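PDB 6MJP: FIG000988: Predicted permease from Vibrio cholerae, which probably forms, as an LptF-family membrane permease of the LptBFG ABC transporter, part of the machinery that moves lipopolysaccharide from the inner to the outer membrane. Local coordinates for residues G71-F76 / M281-L286; V112-A117 / S271-I276; F173-A178 / P185-S190; Q263-W268 / A315-I320. One frame throughout, in Å; residues are numbered along the deposited sequence.

Interaction 1. Residues G71-F76 / M281-L286; sequences GILLTF and MLVVPL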
loop_
_atom_site.group_PDB
_atom_site.type_symbol
_atom_site.label_atom_id
_atom_site.label_comp_id
_atom_site.label_asym_id
_atom_site.label_seq_id
_atom_site.Cartn_x
_atom_site.Cartn_y
_atom_site.Cartn_z
ATOM N N GLY D 71 6.007 -14.739 8.781
ATOM C CA GLY D 71 5.533 -16.101 8.932
ATOM C C GLY D 71 4.923 -16.343 10.295
ATOM O O GLY D 71 3.775 -16.782 10.412
ATOM N N ILE D 72 5.676 -16.037 11.349
ATOM C CA ILE D 72 5.162 -16.293 12.685
ATOM C C ILE D 72 4.048 -15.310 13.019
ATOM O O ILE D 72 3.111 -15.643 13.757
ATOM C CB ILE D 72 6.312 -16.252 13.704
ATOM C CG1 ILE D 72 5.806 -16.535 15.097
ATOM C CG2 ILE D 72 6.915 -14.904 13.772
ATOM C CD1 ILE D 72 6.920 -16.642 16.060
ATOM N N LEU D 73 4.103 -14.108 12.454
ATOM C CA LEU D 73 3.044 -13.133 12.685
ATOM C C LEU D 73 1.710 -13.642 12.147
ATOM O O LEU D 73 0.695 -13.637 12.854
ATOM C CB LEU D 73 3.429 -11.795 12.042
ATOM C CG LEU D 73 2.394 -10.672 12.130
ATOM C CD1 LEU D 73 2.355 -10.163 13.540
ATOM C CD2 LEU D 73 2.659 -9.535 11.150
ATOM N N LEU D 74 1.703 -14.118 10.899
ATOM C CA LEU D 74 0.474 -14.612 10.291
ATOM C C LEU D 74 0.027 -15.925 10.915
ATOM O O LEU D 74 -1.168 -16.112 11.168
ATOM C CB LEU D 74 0.668 -14.790 8.792
ATOM C CG LEU D 74 0.835 -13.519 7.983
ATOM C CD1 LEU D 74 0.952 -13.888 6.524
ATOM C CD2 LEU D 74 -0.347 -12.603 8.234
ATOM N N THR D 75 0.961 -16.856 11.152
ATOM C CA THR D 75 0.576 -18.134 11.752
ATOM C C THR D 75 -0.072 -17.919 13.112
ATOM O O THR D 75 -1.188 -18.383 13.363
ATOM C CB THR D 75 1.783 -19.067 11.888
ATOM O OG1 THR D 75 2.308 -19.387 10.597
ATOM C CG2 THR D 75 1.373 -20.351 12.568
ATOM N N PHE D 76 0.617 -17.200 14.004
ATOM C CA PHE D 76 0.075 -16.944 15.332
ATOM C C PHE D 76 -1.191 -16.104 15.265
ATOM O O PHE D 76 -2.123 -16.323 16.044
ATOM C CB PHE D 76 1.113 -16.261 16.208
ATOM C CG PHE D 76 2.204 -17.177 16.685
ATOM C CD1 PHE D 76 2.385 -18.430 16.118
ATOM C CD2 PHE D 76 3.043 -16.786 17.716
ATOM C CE1 PHE D 76 3.389 -19.267 16.561
ATOM C CE2 PHE D 76 4.046 -17.623 18.165
ATOM C CZ PHE D 76 4.219 -18.866 17.586
ATOM N N MET D 281 11.490 -12.352 19.019
ATOM C CA MET D 281 11.014 -12.089 20.370
ATOM C C MET D 281 10.129 -10.853 20.422
ATOM O O MET D 281 9.208 -10.785 21.243
ATOM C CB MET D 281 12.201 -11.947 21.315
ATOM C CG MET D 281 12.796 -13.282 21.727
ATOM S SD MET D 281 11.667 -14.227 22.774
ATOM C CE MET D 281 11.564 -13.147 24.207
ATOM N N LEU D 282 10.371 -9.883 19.543
ATOM C CA LEU D 282 9.528 -8.694 19.522
ATOM C C LEU D 282 8.146 -9.000 18.948
ATOM O O LEU D 282 7.132 -8.523 19.474
ATOM C CB LEU D 282 10.211 -7.581 18.728
ATOM C CG LEU D 282 9.370 -6.337 18.443
ATOM C CD1 LEU D 282 8.900 -5.673 19.719
ATOM C CD2 LEU D 282 10.188 -5.375 17.629
ATOM N N VAL D 283 8.081 -9.804 17.883
ATOM C CA VAL D 283 6.821 -10.007 17.170
ATOM C C VAL D 283 5.926 -11.057 17.824
ATOM O O VAL D 283 4.712 -11.079 17.566
ATOM C CB VAL D 283 7.083 -10.390 15.702
ATOM C CG1 VAL D 283 7.583 -11.830 15.578
ATOM C CG2 VAL D 283 5.838 -10.181 14.875
ATOM N N VAL D 284 6.478 -11.932 18.665
ATOM C CA VAL D 284 5.644 -12.939 19.323
ATOM C C VAL D 284 4.523 -12.308 20.144
ATOM O O VAL D 284 3.357 -12.679 19.940
ATOM C CB VAL D 284 6.521 -13.905 20.137
ATOM C CG1 VAL D 284 5.660 -14.729 21.037
ATOM C CG2 VAL D 284 7.291 -14.811 19.210
ATOM N N PRO D 285 4.780 -11.351 21.050
ATOM C CA PRO D 285 3.656 -10.693 21.743
ATOM C C PRO D 285 2.806 -9.813 20.836
ATOM O O PRO D 285 1.647 -9.550 21.179
ATOM C CB PRO D 285 4.347 -9.852 22.825
ATOM C CG PRO D 285 5.777 -10.298 22.844
ATOM C CD PRO D 285 6.070 -10.780 21.477
ATOM N N LEU D 286 3.343 -9.357 19.695
ATOM C CA LEU D 286 2.660 -8.431 18.790
ATOM C C LEU D 286 1.586 -9.113 17.949
ATOM O O LEU D 286 0.671 -8.446 17.438
ATOM C CB LEU D 286 3.694 -7.755 17.871
ATOM C CG LEU D 286 3.223 -6.788 16.775
ATOM C CD1 LEU D 286 2.476 -5.615 17.380
ATOM C CD2 LEU D 286 4.383 -6.301 15.929
#

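Interaction 2. Residues V112-A117 / S271-I276; sequences VAAFNA and SLVVCI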
loop_
_atom_site.group_PDB
_atom_site.type_symbol
_atom_site.label_atom_id
_atom_site.label_comp_id
_atom_site.label_asym_id
_atom_site.label_seq_id
_atom_site.Cartn_x
_atom_site.Cartn_y
_atom_site.Cartn_z
ATOM N N VAL D 112 20.703 -20.341 8.976
ATOM C CA VAL D 112 20.648 -20.167 7.527
ATOM C C VAL D 112 21.127 -18.774 7.142
ATOM O O VAL D 112 21.947 -18.611 6.230
ATOM C CB VAL D 112 19.222 -20.427 7.013
ATOM C CG1 VAL D 112 19.158 -20.280 5.493
ATOM C CG2 VAL D 112 18.748 -21.806 7.450
ATOM N N ALA D 113 20.621 -17.748 7.834
ATOM C CA ALA D 113 21.044 -16.383 7.548
ATOM C C ALA D 113 22.532 -16.191 7.811
ATOM O O ALA D 113 23.197 -15.442 7.086
ATOM C CB ALA D 113 20.224 -15.393 8.374
ATOM N N ALA D 114 23.077 -16.869 8.824
ATOM C CA ALA D 114 24.505 -16.756 9.104
ATOM C C ALA D 114 25.341 -17.293 7.943
ATOM O O ALA D 114 26.310 -16.654 7.515
ATOM C CB ALA D 114 24.843 -17.481 10.409
ATOM N N PHE D 115 24.970 -18.461 7.408
ATOM C CA PHE D 115 25.689 -19.005 6.256
ATOM C C PHE D 115 25.521 -18.118 5.032
ATOM O O PHE D 115 26.461 -17.946 4.247
ATOM C CB PHE D 115 25.199 -20.416 5.943
ATOM C CG PHE D 115 25.764 -20.990 4.668
ATOM C CD1 PHE D 115 27.031 -21.537 4.649
ATOM C CD2 PHE D 115 25.019 -20.993 3.494
ATOM C CE1 PHE D 115 27.553 -22.072 3.490
ATOM C CE2 PHE D 115 25.536 -21.524 2.332
ATOM C CZ PHE D 115 26.807 -22.065 2.330
ATOM N N ASN D 116 24.318 -17.566 4.846
ATOM C CA ASN D 116 24.063 -16.709 3.697
ATOM C C ASN D 116 24.819 -15.392 3.803
ATOM O O ASN D 116 25.179 -14.801 2.777
ATOM C CB ASN D 116 22.563 -16.449 3.568
ATOM C CG ASN D 116 22.166 -16.025 2.169
ATOM O OD1 ASN D 116 22.469 -14.914 1.733
ATOM N ND2 ASN D 116 21.480 -16.911 1.455
ATOM N N ALA D 117 25.076 -14.920 5.024
ATOM C CA ALA D 117 25.699 -13.619 5.214
ATOM C C ALA D 117 27.218 -13.687 5.295
ATOM O O ALA D 117 27.888 -12.694 4.980
ATOM C CB ALA D 117 25.158 -12.951 6.481
ATOM N N SER D 271 25.046 -7.972 12.389
ATOM C CA SER D 271 23.794 -7.456 12.940
ATOM C C SER D 271 22.587 -8.124 12.301
ATOM O O SER D 271 21.523 -8.190 12.922
ATOM C CB SER D 271 23.694 -5.941 12.775
ATOM O OG SER D 271 23.516 -5.595 11.412
ATOM N N LEU D 272 22.724 -8.606 11.069
ATOM C CA LEU D 272 21.635 -9.352 10.455
ATOM C C LEU D 272 21.389 -10.656 11.199
ATOM O O LEU D 272 20.251 -10.972 11.571
ATOM C CB LEU D 272 21.957 -9.615 8.983
ATOM C CG LEU D 272 22.104 -8.406 8.053
ATOM C CD1 LEU D 272 22.533 -8.852 6.671
ATOM C CD2 LEU D 272 20.811 -7.600 7.985
ATOM N N VAL D 273 22.453 -11.427 11.425
ATOM C CA VAL D 273 22.323 -12.700 12.120
ATOM C C VAL D 273 21.852 -12.502 13.552
ATOM O O VAL D 273 21.116 -13.336 14.092
ATOM C CB VAL D 273 23.665 -13.436 12.064
ATOM C CG1 VAL D 273 23.527 -14.835 12.623
ATOM C CG2 VAL D 273 24.165 -13.453 10.630
ATOM N N VAL D 274 22.264 -11.408 14.194
ATOM C CA VAL D 274 21.817 -11.144 15.558
ATOM C C VAL D 274 20.409 -10.560 15.582
ATOM O O VAL D 274 19.719 -10.650 16.603
ATOM C CB VAL D 274 22.842 -10.232 16.263
ATOM C CG1 VAL D 274 22.387 -9.835 17.657
ATOM C CG2 VAL D 274 24.194 -10.935 16.357
ATOM N N CYS D 275 19.937 -10.001 14.472
ATOM C CA CYS D 275 18.635 -9.345 14.495
ATOM C C CYS D 275 17.499 -10.340 14.343
ATOM O O CYS D 275 16.356 -10.019 14.695
ATOM C CB CYS D 275 18.534 -8.311 13.380
ATOM S SG CYS D 275 17.968 -9.015 11.829
ATOM N N ILE D 276 17.790 -11.517 13.790
ATOM C CA ILE D 276 16.798 -12.559 13.516
ATOM C C ILE D 276 16.077 -12.928 14.808
ATOM O O ILE D 276 14.839 -12.866 14.854
ATOM C CB ILE D 276 17.428 -13.815 12.882
ATOM C CG1 ILE D 276 18.191 -13.514 11.587
ATOM C CG2 ILE D 276 16.341 -14.846 12.599
ATOM C CD1 ILE D 276 17.325 -12.959 10.499
#

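Interaction 3. Residues F173-A178 / P185-S190; sequences FVAQLA and PSVMFS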
loop_
_atom_site.group_PDB
_atom_site.type_symbol
_atom_site.label_atom_id
_atom_site.label_comp_id
_atom_site.label_asym_id
_atom_site.label_seq_id
_atom_site.Cartn_x
_atom_site.Cartn_y
_atom_site.Cartn_z
ATOM N N PHE D 173 23.390 21.122 -28.252
ATOM C CA PHE D 173 23.524 22.569 -28.131
ATOM C C PHE D 173 24.134 22.878 -26.771
ATOM O O PHE D 173 23.555 22.522 -25.742
ATOM C CB PHE D 173 22.166 23.264 -28.272
ATOM C CG PHE D 173 22.152 24.688 -27.772
ATOM C CD1 PHE D 173 22.519 25.733 -28.607
ATOM C CD2 PHE D 173 21.775 24.987 -26.471
ATOM C CE1 PHE D 173 22.514 27.043 -28.155
ATOM C CE2 PHE D 173 21.772 26.295 -26.012
ATOM C CZ PHE D 173 22.137 27.323 -26.854
ATOM N N VAL D 174 25.278 23.559 -26.760
ATOM C CA VAL D 174 25.972 23.902 -25.524
ATOM C C VAL D 174 26.079 25.419 -25.419
ATOM O O VAL D 174 26.581 26.078 -26.340
ATOM C CB VAL D 174 27.365 23.252 -25.455
ATOM C CG1 VAL D 174 28.019 23.557 -24.120
ATOM C CG2 VAL D 174 27.257 21.764 -25.654
ATOM N N ALA D 175 25.619 25.966 -24.295
ATOM C CA ALA D 175 25.609 27.402 -24.054
ATOM C C ALA D 175 26.453 27.719 -22.834
ATOM O O ALA D 175 26.299 27.085 -21.788
ATOM C CB ALA D 175 24.185 27.924 -23.846
ATOM N N GLN D 176 27.337 28.704 -22.959
ATOM C CA GLN D 176 28.174 29.141 -21.842
ATOM C C GLN D 176 28.185 30.665 -21.856
ATOM O O GLN D 176 28.942 31.283 -22.610
ATOM C CB GLN D 176 29.580 28.565 -21.938
ATOM C CG GLN D 176 30.550 29.113 -20.908
ATOM C CD GLN D 176 31.970 28.625 -21.125
ATOM O OE1 GLN D 176 32.187 27.525 -21.632
ATOM N NE2 GLN D 176 32.943 29.448 -20.745
ATOM N N LEU D 177 27.338 31.265 -21.028
ATOM C CA LEU D 177 27.166 32.707 -20.998
ATOM C C LEU D 177 28.059 33.385 -19.973
ATOM O O LEU D 177 28.015 34.614 -19.847
ATOM C CB LEU D 177 25.700 33.052 -20.718
ATOM C CG LEU D 177 24.701 32.719 -21.829
ATOM C CD1 LEU D 177 23.285 32.882 -21.302
ATOM C CD2 LEU D 177 24.924 33.573 -23.084
ATOM N N ALA D 178 28.872 32.624 -19.245
ATOM C CA ALA D 178 29.752 33.185 -18.241
ATOM C C ALA D 178 31.206 32.947 -18.623
ATOM O O ALA D 178 31.543 31.895 -19.174
ATOM C CB ALA D 178 29.488 32.571 -16.857
ATOM N N PRO D 185 32.924 33.823 -23.180
ATOM C CA PRO D 185 31.666 33.087 -23.358
ATOM C C PRO D 185 31.523 32.561 -24.776
ATOM O O PRO D 185 32.070 33.114 -25.733
ATOM C CB PRO D 185 30.589 34.131 -23.042
ATOM C CG PRO D 185 31.282 35.457 -23.184
ATOM C CD PRO D 185 32.689 35.208 -22.743
ATOM N N SER D 186 30.773 31.476 -24.910
ATOM C CA SER D 186 30.671 30.820 -26.197
ATOM C C SER D 186 29.347 30.084 -26.275
ATOM O O SER D 186 28.662 29.886 -25.269
ATOM C CB SER D 186 31.842 29.859 -26.416
ATOM O OG SER D 186 31.906 28.919 -25.355
ATOM N N VAL D 187 28.989 29.706 -27.500
ATOM C CA VAL D 187 27.824 28.885 -27.800
ATOM C C VAL D 187 28.226 28.000 -28.971
ATOM O O VAL D 187 28.629 28.512 -30.023
ATOM C CB VAL D 187 26.579 29.723 -28.159
ATOM C CG1 VAL D 187 25.528 28.854 -28.827
ATOM C CG2 VAL D 187 25.989 30.395 -26.934
ATOM N N MET D 188 28.145 26.681 -28.792
ATOM C CA MET D 188 28.498 25.745 -29.851
ATOM C C MET D 188 27.345 24.790 -30.105
ATOM O O MET D 188 26.600 24.444 -29.186
ATOM C CB MET D 188 29.768 24.955 -29.517
ATOM C CG MET D 188 29.696 24.087 -28.288
ATOM S SD MET D 188 31.369 23.810 -27.696
ATOM C CE MET D 188 31.565 25.227 -26.613
ATOM N N PHE D 189 27.216 24.370 -31.364
ATOM C CA PHE D 189 26.154 23.488 -31.823
ATOM C C PHE D 189 26.749 22.453 -32.763
ATOM O O PHE D 189 27.417 22.809 -33.736
ATOM C CB PHE D 189 25.057 24.267 -32.547
ATOM C CG PHE D 189 23.816 23.463 -32.797
ATOM C CD1 PHE D 189 22.830 23.391 -31.832
ATOM C CD2 PHE D 189 23.634 22.773 -33.987
ATOM C CE1 PHE D 189 21.687 22.653 -32.043
ATOM C CE2 PHE D 189 22.487 22.029 -34.201
ATOM C CZ PHE D 189 21.513 21.975 -33.224
ATOM N N SER D 190 26.490 21.178 -32.485
ATOM C CA SER D 190 27.042 20.114 -33.313
ATOM C C SER D 190 25.951 19.146 -33.759
ATOM O O SER D 190 24.757 19.418 -33.590
ATOM C CB SER D 190 28.143 19.375 -32.557
ATOM O OG SER D 190 27.607 18.637 -31.480
#

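Interaction 4. Residues Q263-W268 / A315-I320; sequences QAELQW and ATKSAI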
loop_
_atom_site.group_PDB
_atom_site.type_symbol
_atom_site.label_atom_id
_atom_site.label_comp_id
_atom_site.label_asym_id
_atom_site.label_seq_id
_atom_site.Cartn_x
_atom_site.Cartn_y
_atom_site.Cartn_z
ATOM N N GLN D 263 34.953 -2.363 9.168
ATOM C CA GLN D 263 34.258 -2.776 10.382
ATOM C C GLN D 263 32.762 -2.515 10.288
ATOM O O GLN D 263 31.966 -3.269 10.858
ATOM C CB GLN D 263 34.846 -2.068 11.601
ATOM C CG GLN D 263 36.292 -2.421 11.860
ATOM C CD GLN D 263 36.502 -3.913 12.024
ATOM O OE1 GLN D 263 36.145 -4.490 13.049
ATOM N NE2 GLN D 263 37.078 -4.548 11.007
ATOM N N ALA D 264 32.357 -1.460 9.577
ATOM C CA ALA D 264 30.934 -1.216 9.377
ATOM C C ALA D 264 30.290 -2.360 8.614
ATOM O O ALA D 264 29.186 -2.803 8.954
ATOM C CB ALA D 264 30.723 0.103 8.636
ATOM N N GLU D 265 30.961 -2.846 7.571
ATOM C CA GLU D 265 30.416 -3.961 6.811
ATOM C C GLU D 265 30.343 -5.214 7.667
ATOM O O GLU D 265 29.332 -5.927 7.650
ATOM C CB GLU D 265 31.258 -4.205 5.561
ATOM C CG GLU D 265 30.927 -5.499 4.826
ATOM C CD GLU D 265 29.517 -5.528 4.247
ATOM O OE1 GLU D 265 28.915 -6.623 4.209
ATOM O OE2 GLU D 265 29.010 -4.466 3.821
ATOM N N LEU D 266 31.399 -5.484 8.440
ATOM C CA LEU D 266 31.399 -6.653 9.313
ATOM C C LEU D 266 30.289 -6.564 10.350
ATOM O O LEU D 266 29.626 -7.564 10.651
ATOM C CB LEU D 266 32.758 -6.795 9.998
ATOM C CG LEU D 266 32.878 -7.931 11.013
ATOM C CD1 LEU D 266 32.681 -9.273 10.331
ATOM C CD2 LEU D 266 34.221 -7.876 11.712
ATOM N N GLN D 267 30.072 -5.369 10.904
ATOM C CA GLN D 267 29.006 -5.192 11.880
ATOM C C GLN D 267 27.630 -5.320 11.252
ATOM O O GLN D 267 26.694 -5.754 11.925
ATOM C CB GLN D 267 29.132 -3.841 12.566
ATOM C CG GLN D 267 30.360 -3.723 13.406
ATOM C CD GLN D 267 30.328 -2.503 14.275
ATOM O OE1 GLN D 267 29.291 -2.164 14.847
ATOM N NE2 GLN D 267 31.464 -1.827 14.385
ATOM N N TRP D 268 27.472 -4.926 9.989
ATOM C CA TRP D 268 26.190 -5.142 9.333
ATOM C C TRP D 268 25.940 -6.625 9.142
ATOM O O TRP D 268 24.841 -7.118 9.418
ATOM C CB TRP D 268 26.136 -4.402 7.996
ATOM C CG TRP D 268 24.724 -4.145 7.486
ATOM C CD1 TRP D 268 23.752 -3.398 8.096
ATOM C CD2 TRP D 268 24.148 -4.621 6.259
ATOM N NE1 TRP D 268 22.605 -3.390 7.330
ATOM C CE2 TRP D 268 22.822 -4.132 6.199
ATOM C CE3 TRP D 268 24.621 -5.414 5.211
ATOM C CZ2 TRP D 268 21.971 -4.412 5.136
ATOM C CZ3 TRP D 268 23.772 -5.690 4.154
ATOM C CH2 TRP D 268 22.462 -5.192 4.123
ATOM N N ALA D 315 21.433 3.372 8.108
ATOM C CA ALA D 315 21.899 4.749 8.239
ATOM C C ALA D 315 23.121 4.827 9.142
ATOM O O ALA D 315 24.108 5.497 8.812
ATOM C CB ALA D 315 20.775 5.639 8.767
ATOM N N THR D 316 23.074 4.148 10.290
ATOM C CA THR D 316 24.249 4.083 11.149
ATOM C C THR D 316 25.409 3.380 10.461
ATOM O O THR D 316 26.569 3.735 10.693
ATOM C CB THR D 316 23.914 3.375 12.459
ATOM O OG1 THR D 316 23.287 2.118 12.187
ATOM C CG2 THR D 316 22.977 4.222 13.281
ATOM N N LYS D 317 25.123 2.388 9.615
ATOM C CA LYS D 317 26.193 1.749 8.859
ATOM C C LYS D 317 26.897 2.760 7.967
ATOM O O LYS D 317 28.131 2.838 7.951
ATOM C CB LYS D 317 25.644 0.587 8.030
ATOM C CG LYS D 317 26.697 -0.094 7.156
ATOM C CD LYS D 317 26.084 -1.031 6.132
ATOM C CE LYS D 317 27.147 -1.578 5.193
ATOM N NZ LYS D 317 26.579 -2.441 4.122
ATOM N N SER D 318 26.127 3.554 7.220
ATOM C CA SER D 318 26.735 4.562 6.363
ATOM C C SER D 318 27.451 5.625 7.182
ATOM O O SER D 318 28.447 6.192 6.723
ATOM C CB SER D 318 25.676 5.210 5.477
ATOM O OG SER D 318 24.812 6.015 6.257
ATOM N N ALA D 319 26.960 5.905 8.392
ATOM C CA ALA D 319 27.615 6.889 9.247
ATOM C C ALA D 319 28.978 6.396 9.718
ATOM O O ALA D 319 29.936 7.176 9.780
ATOM C CB ALA D 319 26.726 7.230 10.440
ATOM N N ILE D 320 29.090 5.110 10.058
ATOM C CA ILE D 320 30.407 4.539 10.331
ATOM C C ILE D 320 31.280 4.627 9.094
ATOM O O ILE D 320 32.462 4.979 9.176
ATOM C CB ILE D 320 30.294 3.079 10.803
ATOM C CG1 ILE D 320 29.305 2.929 11.945
ATOM C CG2 ILE D 320 31.651 2.562 11.239
ATOM C CD1 ILE D 320 28.904 1.507 12.139
#

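Interaction 1. Residues G71-F76 / M281-L286
The Phe76 ring meets Val284 at its edge: CG1 of the valine lies near the ring plane, 4.4 Å from Phe76 CE2. One face of the same ring is covered from within its own helix by Ile72, whose CG1 stands 3.6 Å above the plane, over the centre. Ile72 thus links the ring to helix 260-286. Its CG1 is anti to the backbone N (chi1 -179°), and CD1 beyond it touches Val284 CG2 at 3.7 Å. The other branch, Ile72 CG2, comes within 3.6 Å of Val283 CG1 as the two side chains slide past each other in opposite directions. Val283 is shared: its CG2 turns to Leu73 CD1, 3.7 Å away, and these two side chains cross at about a right angle. The helices run nearly parallel, with axes 9.2 Å apart and a crossing angle of -20°. Helix 260-286 is kinked here at Pro285, whose N has no hydrogen bond to the preceding turn. Ala102 of helix 95-134 packs on both Ile72 and Val284, Thr11 of helix 2-36 adjoins Ile72 and Phe76, and Ala302 of helix 299-321 covers Leu73 and Leu286. No hydrogen bond or charge pair spans the buried contact, so apolar packing alone joins these two segments of predicted transmembrane helices, with no directional bond between them to fix their register.

Interaction 2. Residues V112-A117 / S271-I276
Val273 presses both of its methyl groups against Ala114 in an antiparallel pair of predicted transmembrane helices, packed through a run of alanines on one side and branched aliphatic residues on the other. The two helix directions differ by 171° and the axes approach to 9.0 Å; the nearest backbones, at Ala114 and Val273, have CA atoms 5.5 Å apart. The valine points from its helix toward the alanine-lined surface, and its fork divides the work. CG1, anti to the backbone N (chi1 -173°), reaches Ala114 CB at 3.7 Å. CG2, anti to the carbonyl carbon, settles against the backbone instead, 3.7 Å from Ala114 CA. Val273 CG2 also lies 4.3 Å from Ala117 CB, one turn along the facing helix. Ala113 and Ala117 direct their CB atoms at the opposite helix, whereas that of Ala114 leaves its helix more to the flank; small side chains therefore let the valine come up to the main chain itself. No hydrogen bond crosses the contact. Leu61 of helix 48-81 covers Ala117 and Pro65 of that helix covers Ile276, while Phe310 of helix 299-321, a third helix, packs on Leu272. One turn beyond Val273, the packing continues where Ile276 CG1 lies 4.2 Å from Ala113 CB.

Interaction 3. Residues F173-A178 / P185-S190
Val174 N donates to Met188 O over 2.9 Å in an almost straight bond (174° at the hydrogen), one rung of the antiparallel beta hairpin formed by strands 173-176 and 186-190. The antiparallel sheet around them is consistent with the periplasmic beta-jellyroll known for LptF and LptG. Met188 N returns a bond to Val174 O, and Gln176 and Ser186 exchange a second pair of backbone bonds. Between these hydrogen-bonded pairs lies the non-hydrogen-bonded pair Ala175 and Val187, where Val187 CA approaches Val174 O at 3.4 Å in a CA-H...O contact. Phe173, Ala175, Val187 and Phe189 share one face of the sheet. There the Phe173 and Phe189 side chains cross at about a right angle, with Phe189 CD1 3.6 Å from Phe173 CB, while Phe173 CE1 touches Val187 CG1. This face packs on the LptG chain: Phe158 of LptG stacks on Phe173, and Trp175 of LptG packs on Val187. The other face carries Val174 CB against Met188 CG at 3.8 Å, with Leu207 of strand 203-208 resting on both residues. Just before strand 186-190, Pro185 CB adjoins Gln176 O, and the extended Gln176 side chain serves its own segment: Gln176 NE2 donates to Ala178 O at 3.2 Å, with that oxygen near the amide plane.

Interaction 4. Residues Q263-W268 / A315-I320
Lys317 lays its fully extended side chain across Trp268 to reach Glu265, and contributes the largest single share of the area buried between these two antiparallel helices (158°). The close-packed, buried part is apolar: Ala264 CB touches Ile320 CG2 at 3.7 Å, near the Lys317 backbone. Toward the more accessible side the contact turns polar, where Lys317 and Trp268 are both partly exposed, although Glu265 is buried. Lys317 CD sits over the indole face, 3.9 Å from the centroid of the Trp268 five-membered ring, a CH-pi contact. Lys317 NZ lies 4.2 Å from the centroid of the Trp268 six-membered ring, displaced toward the rim, an off-centre cation-pi contact. This ammonium forms a salt bridge with Glu265 OE2 at 3.2 Å, meeting the syn side 30° out of the carboxylate plane. Glu265 leaves its helix pointing away, and a bend at chi2 (64°) swings CD round. Its OE1 forms a second salt bridge, with Arg269 NE, so the carboxylate has two positive partners, which would favour its charged form. One turn before Lys317, Leu313 also packs on Trp268; around the pair, Trp332 of helix 332-346 packs on Gln267 and Tyr21 of the LptC chain on Ala315, Ser318 and Ala319.

Interactions 1, 2 and 4 all use helix 260-286, which meets helix 299-321, helix 95-134 and helix 48-81 in turn from its N-terminal end; the segments of interactions 2 and 4 adjoin in sequence. Interactions 1 and 2 are apolar and lie between predicted membrane helices, the first near-parallel, the second antiparallel and built on alanines; all touching residues of interaction 1 are buried, while interactions 2 and 4 mix buried with partly exposed ones. Interaction 4 adds charge and an aromatic face to a small apolar patch. Interaction 3 stands apart, its centre about 63 Å from that of interaction 1: a sheet contact carried by backbone hydrogen bonds, one face engaging LptG. LptC touches interactions 3 and 4.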